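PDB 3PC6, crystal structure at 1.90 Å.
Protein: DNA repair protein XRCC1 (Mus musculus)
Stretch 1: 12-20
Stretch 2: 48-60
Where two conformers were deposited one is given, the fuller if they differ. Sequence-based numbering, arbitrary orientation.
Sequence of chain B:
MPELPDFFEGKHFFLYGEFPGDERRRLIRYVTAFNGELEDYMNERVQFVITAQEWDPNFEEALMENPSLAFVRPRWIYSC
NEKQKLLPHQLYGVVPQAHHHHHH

Stretch 1 12-20: HFFLYGEFP
Stretch 2 (48-60) FVITAQEWDPNFE

Two neighbouring parallel β-strands, paired from F13-F48 through L15-I50, form this contact, and from the first strand Y16 reaches across to D56 and F59, in the segment that leads into a helix. The strand axes come within 4.7 Å and their directions differ by 26°. F13 pairs with F48, F14 with V49 and L15 with I50, at CA-CA distances of 4.8, 4.9 and 5.0 Å.

Both backbones are extended, with phi/psi near -119/145 at F13, -121/126 at F14, -127/122 at F48 and -96/125 at I50. Hydrogen bonds alternate as a parallel ladder requires: F48 N donates to H12 O (3.1 Å), F14 N to F48 O (2.8 Å), I50 N to F14 O (2.9 Å) and Y16 N to I50 O (2.8 Å). F14 and I50 thus straddle the partner strand's residues, while F13 CA adds a CA-H...O contact to F48 O at 3.3 Å.

F13, L15, F48 and I50 share one face, where the apolar side chains pack against one another; F13, L15 and I50 are buried, F48 only partly. F13 and F48 are both m at chi1 (-58° and -57°); their rings lie obliquely, centroids 5.5 Å apart and planes at 31°, and F13 CD2 is 4.0 Å from F48 CB. I50, m at both chi angles, brings CD1 to the edge of the F13 ring, 4.2 Å from F13 CD2. L15 (m, t) places CD2 3.8 Å from I50 CB.

F14 and V49 lie on the other face, both t at chi1, as does Y16, whose CB is 3.8 Å from V49 CG1. Tyrosine suits its position because it combines an aromatic face with a polar tip. With chi1 at 171° and chi2 at 96°, its ring receives the edge of F59 (chi1 -74°) on its face: centroids are 5.0 Å apart, planes at 72°, and Y16 CD1 is 3.6 Å from F59 CE1. At the tip, Y16 OH donates to D56 OD2 at 2.6 Å. D56 (t) uses its other oxygen, OD1, to accept from N58 N at 2.8 Å, a capping bond in the type I turn D56-F59, which F59 N closes on D56 O at 2.8 Å. One carboxylate therefore links the tyrosine to the turn that leads into the helix.

Further along, G17 adopts phi/psi 71/-153, a positive phi that favours glycine. F19 (m, chi2 87°) returns its ring to the second stretch, CD2 lying 3.9 Å from A52 CB. A water bridges the diverging backbones, donating to Y16 O (2.6 Å) and E18 O (2.9 Å) and accepting from A52 N (2.9 Å).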

# COMPACT_ATOMS: atom_id res chain seq x y z
N HIS B 12 0.36 7.44 11.20
CA HIS B 12 -0.19 6.09 11.18
C HIS B 12 -1.71 6.08 11.04
O HIS B 12 -2.40 6.79 11.76
CB HIS B 12 0.22 5.34 12.44
CG HIS B 12 1.70 5.20 12.58
ND1 HIS B 12 2.37 4.04 12.28
CD2 HIS B 12 2.65 6.09 12.98
CE1 HIS B 12 3.67 4.21 12.48
NE2 HIS B 12 3.86 5.45 12.91
N PHE B 13 -2.21 5.28 10.09
CA PHE B 13 -3.63 5.25 9.76
C PHE B 13 -4.22 3.87 10.02
O PHE B 13 -3.56 2.85 9.81
CB PHE B 13 -3.85 5.59 8.28
CG PHE B 13 -3.30 6.93 7.86
CD1 PHE B 13 -1.92 7.13 7.76
CD2 PHE B 13 -4.15 7.96 7.53
CE1 PHE B 13 -1.41 8.36 7.37
CE2 PHE B 13 -3.65 9.19 7.14
CZ PHE B 13 -2.28 9.39 7.05
N PHE B 14 -5.47 3.85 10.47
CA PHE B 14 -6.27 2.63 10.52
C PHE B 14 -7.52 2.86 9.66
O PHE B 14 -8.23 3.84 9.84
CB PHE B 14 -6.68 2.32 11.95
CG PHE B 14 -7.54 1.10 12.09
CD1 PHE B 14 -6.97 -0.17 12.14
CD2 PHE B 14 -8.92 1.22 12.18
CE1 PHE B 14 -7.77 -1.30 12.27
CE2 PHE B 14 -9.72 0.10 12.31
CZ PHE B 14 -9.15 -1.16 12.35
N LEU B 15 -7.76 1.98 8.69
CA LEU B 15 -8.94 2.13 7.84
C LEU B 15 -10.09 1.36 8.47
O LEU B 15 -10.08 0.13 8.57
CB LEU B 15 -8.64 1.65 6.40
CG LEU B 15 -7.46 2.36 5.71
CD1 LEU B 15 -7.28 1.86 4.26
CD2 LEU B 15 -7.61 3.88 5.73
N TYR B 16 -11.08 2.09 8.95
CA TYR B 16 -12.16 1.45 9.68
C TYR B 16 -13.29 1.05 8.74
O TYR B 16 -13.82 1.88 8.02
CB TYR B 16 -12.68 2.40 10.77
CG TYR B 16 -13.95 1.91 11.44
CD1 TYR B 16 -13.90 1.21 12.63
CD2 TYR B 16 -15.19 2.15 10.86
CE1 TYR B 16 -15.07 0.76 13.24
CE2 TYR B 16 -16.36 1.70 11.46
CZ TYR B 16 -16.30 1.01 12.64
OH TYR B 16 -17.46 0.57 13.23
N GLY B 17 -13.61 -0.24 8.71
CA GLY B 17 -14.80 -0.71 8.04
C GLY B 17 -14.80 -0.68 6.53
O GLY B 17 -13.74 -0.75 5.88
N GLU B 18 -16.01 -0.58 5.97
CA GLU B 18 -16.22 -0.71 4.54
C GLU B 18 -16.33 0.62 3.81
O GLU B 18 -16.80 1.62 4.35
CB GLU B 18 -17.45 -1.58 4.27
CG GLU B 18 -17.30 -2.99 4.80
CD GLU B 18 -18.50 -3.87 4.49
OE1 GLU B 18 -19.63 -3.33 4.46
OE2 GLU B 18 -18.31 -5.08 4.29
N PHE B 19 -15.87 0.60 2.57
CA PHE B 19 -15.88 1.75 1.68
C PHE B 19 -16.45 1.28 0.35
O PHE B 19 -16.32 0.11 -0.02
CB PHE B 19 -14.45 2.28 1.50
CG PHE B 19 -13.82 2.75 2.79
CD1 PHE B 19 -13.14 1.86 3.60
CD2 PHE B 19 -13.93 4.08 3.19
CE1 PHE B 19 -12.57 2.29 4.81
CE2 PHE B 19 -13.37 4.51 4.38
CZ PHE B 19 -12.69 3.61 5.19
N PRO B 20 -17.09 2.20 -0.39
CA PRO B 20 -17.76 1.80 -1.63
C PRO B 20 -16.81 1.41 -2.77
O PRO B 20 -15.76 2.04 -2.97
CB PRO B 20 -18.59 3.03 -2.01
CG PRO B 20 -17.95 4.17 -1.31
CD PRO B 20 -17.33 3.61 -0.05
N PHE B 48 -4.75 8.22 13.12
CA PHE B 48 -5.93 8.58 12.32
C PHE B 48 -6.77 7.36 11.99
O PHE B 48 -6.29 6.40 11.40
CB PHE B 48 -5.52 9.28 11.02
CG PHE B 48 -4.70 10.50 11.25
CD1 PHE B 48 -3.32 10.44 11.22
CD2 PHE B 48 -5.31 11.71 11.58
CE1 PHE B 48 -2.55 11.57 11.48
CE2 PHE B 48 -4.55 12.85 11.83
CZ PHE B 48 -3.16 12.78 11.79
N VAL B 49 -8.03 7.41 12.40
CA VAL B 49 -9.03 6.39 12.05
C VAL B 49 -9.87 6.95 10.91
O VAL B 49 -10.57 7.96 11.08
CB VAL B 49 -9.91 6.08 13.27
CG1 VAL B 49 -11.03 5.11 12.90
CG2 VAL B 49 -9.05 5.53 14.40
N ILE B 50 -9.78 6.33 9.74
CA ILE B 50 -10.52 6.78 8.56
C ILE B 50 -11.79 5.97 8.44
O ILE B 50 -11.75 4.74 8.42
CB ILE B 50 -9.70 6.60 7.27
CG1 ILE B 50 -8.30 7.21 7.41
CG2 ILE B 50 -10.46 7.17 6.07
CD1 ILE B 50 -8.27 8.71 7.75
N THR B 51 -12.93 6.65 8.38
CA THR B 51 -14.22 5.97 8.36
C THR B 51 -15.26 6.68 7.48
O THR B 51 -15.38 7.90 7.52
CB THR B 51 -14.80 5.82 9.78
OG1 THR B 51 -16.15 5.32 9.70
CG2 THR B 51 -14.80 7.15 10.53
N ALA B 52 -16.00 5.90 6.69
CA ALA B 52 -17.11 6.44 5.91
C ALA B 52 -18.47 6.21 6.61
O ALA B 52 -19.52 6.59 6.10
CB ALA B 52 -17.12 5.81 4.51
N GLN B 53 -18.41 5.58 7.79
CA GLN B 53 -19.61 5.13 8.50
C GLN B 53 -20.06 6.11 9.58
O GLN B 53 -19.37 7.09 9.87
CB GLN B 53 -19.32 3.77 9.16
CG GLN B 53 -18.66 2.74 8.24
CD GLN B 53 -19.63 2.14 7.23
OE1 GLN B 53 -19.31 2.01 6.05
NE2 GLN B 53 -20.81 1.76 7.70
N GLU B 54 -21.23 5.85 10.18
CA GLU B 54 -21.68 6.60 11.35
C GLU B 54 -20.69 6.36 12.49
O GLU B 54 -20.05 5.31 12.54
CB GLU B 54 -23.08 6.14 11.78
N TRP B 55 -20.55 7.33 13.38
CA TRP B 55 -19.74 7.16 14.59
C TRP B 55 -20.02 5.81 15.21
O TRP B 55 -21.18 5.41 15.36
CB TRP B 55 -20.07 8.27 15.60
CG TRP B 55 -19.24 8.20 16.87
CD1 TRP B 55 -19.59 7.61 18.05
CD2 TRP B 55 -17.94 8.77 17.07
NE1 TRP B 55 -18.58 7.77 18.97
CE2 TRP B 55 -17.56 8.47 18.39
CE3 TRP B 55 -17.06 9.49 16.26
CZ2 TRP B 55 -16.33 8.87 18.92
CZ3 TRP B 55 -15.85 9.89 16.79
CH2 TRP B 55 -15.50 9.58 18.11
N ASP B 56 -18.96 5.10 15.57
CA ASP B 56 -19.08 3.83 16.28
C ASP B 56 -18.90 4.09 17.77
O ASP B 56 -17.86 4.61 18.18
CB ASP B 56 -18.02 2.85 15.76
CG ASP B 56 -18.12 1.46 16.40
OD1 ASP B 56 -18.70 1.33 17.50
OD2 ASP B 56 -17.59 0.50 15.79
N PRO B 57 -19.90 3.74 18.59
CA PRO B 57 -19.81 3.97 20.03
C PRO B 57 -18.59 3.32 20.67
O PRO B 57 -18.14 3.77 21.72
CB PRO B 57 -21.10 3.33 20.58
CG PRO B 57 -22.05 3.35 19.44
CD PRO B 57 -21.22 3.20 18.19
N ASN B 58 -18.06 2.28 20.04
CA ASN B 58 -16.86 1.62 20.56
C ASN B 58 -15.59 2.47 20.41
O ASN B 58 -14.57 2.17 21.02
CB ASN B 58 -16.65 0.26 19.88
CG ASN B 58 -17.75 -0.73 20.22
OD1 ASN B 58 -18.45 -0.57 21.22
ND2 ASN B 58 -17.91 -1.75 19.39
N PHE B 59 -15.67 3.53 19.60
CA PHE B 59 -14.55 4.46 19.46
C PHE B 59 -14.24 5.06 20.83
O PHE B 59 -13.12 5.47 21.11
CB PHE B 59 -14.87 5.58 18.47
CG PHE B 59 -14.86 5.17 17.03
CD1 PHE B 59 -14.23 4.00 16.62
CD2 PHE B 59 -15.46 5.98 16.06
CE1 PHE B 59 -14.22 3.63 15.27
CE2 PHE B 59 -15.46 5.63 14.73
CZ PHE B 59 -14.84 4.45 14.33
N GLU B 60 -15.24 5.11 21.70
CA GLU B 60 -15.02 5.64 23.04
C GLU B 60 -14.00 4.79 23.81
O GLU B 60 -13.18 5.32 24.54
CB GLU B 60 -16.33 5.79 23.83
CG GLU B 60 -16.12 6.56 25.13
CD GLU B 60 -17.40 6.83 25.91
OE1 GLU B 60 -18.50 6.58 25.37
OE2 GLU B 60 -17.30 7.30 27.06
O HOH W 1 -15.88 2.98 6.77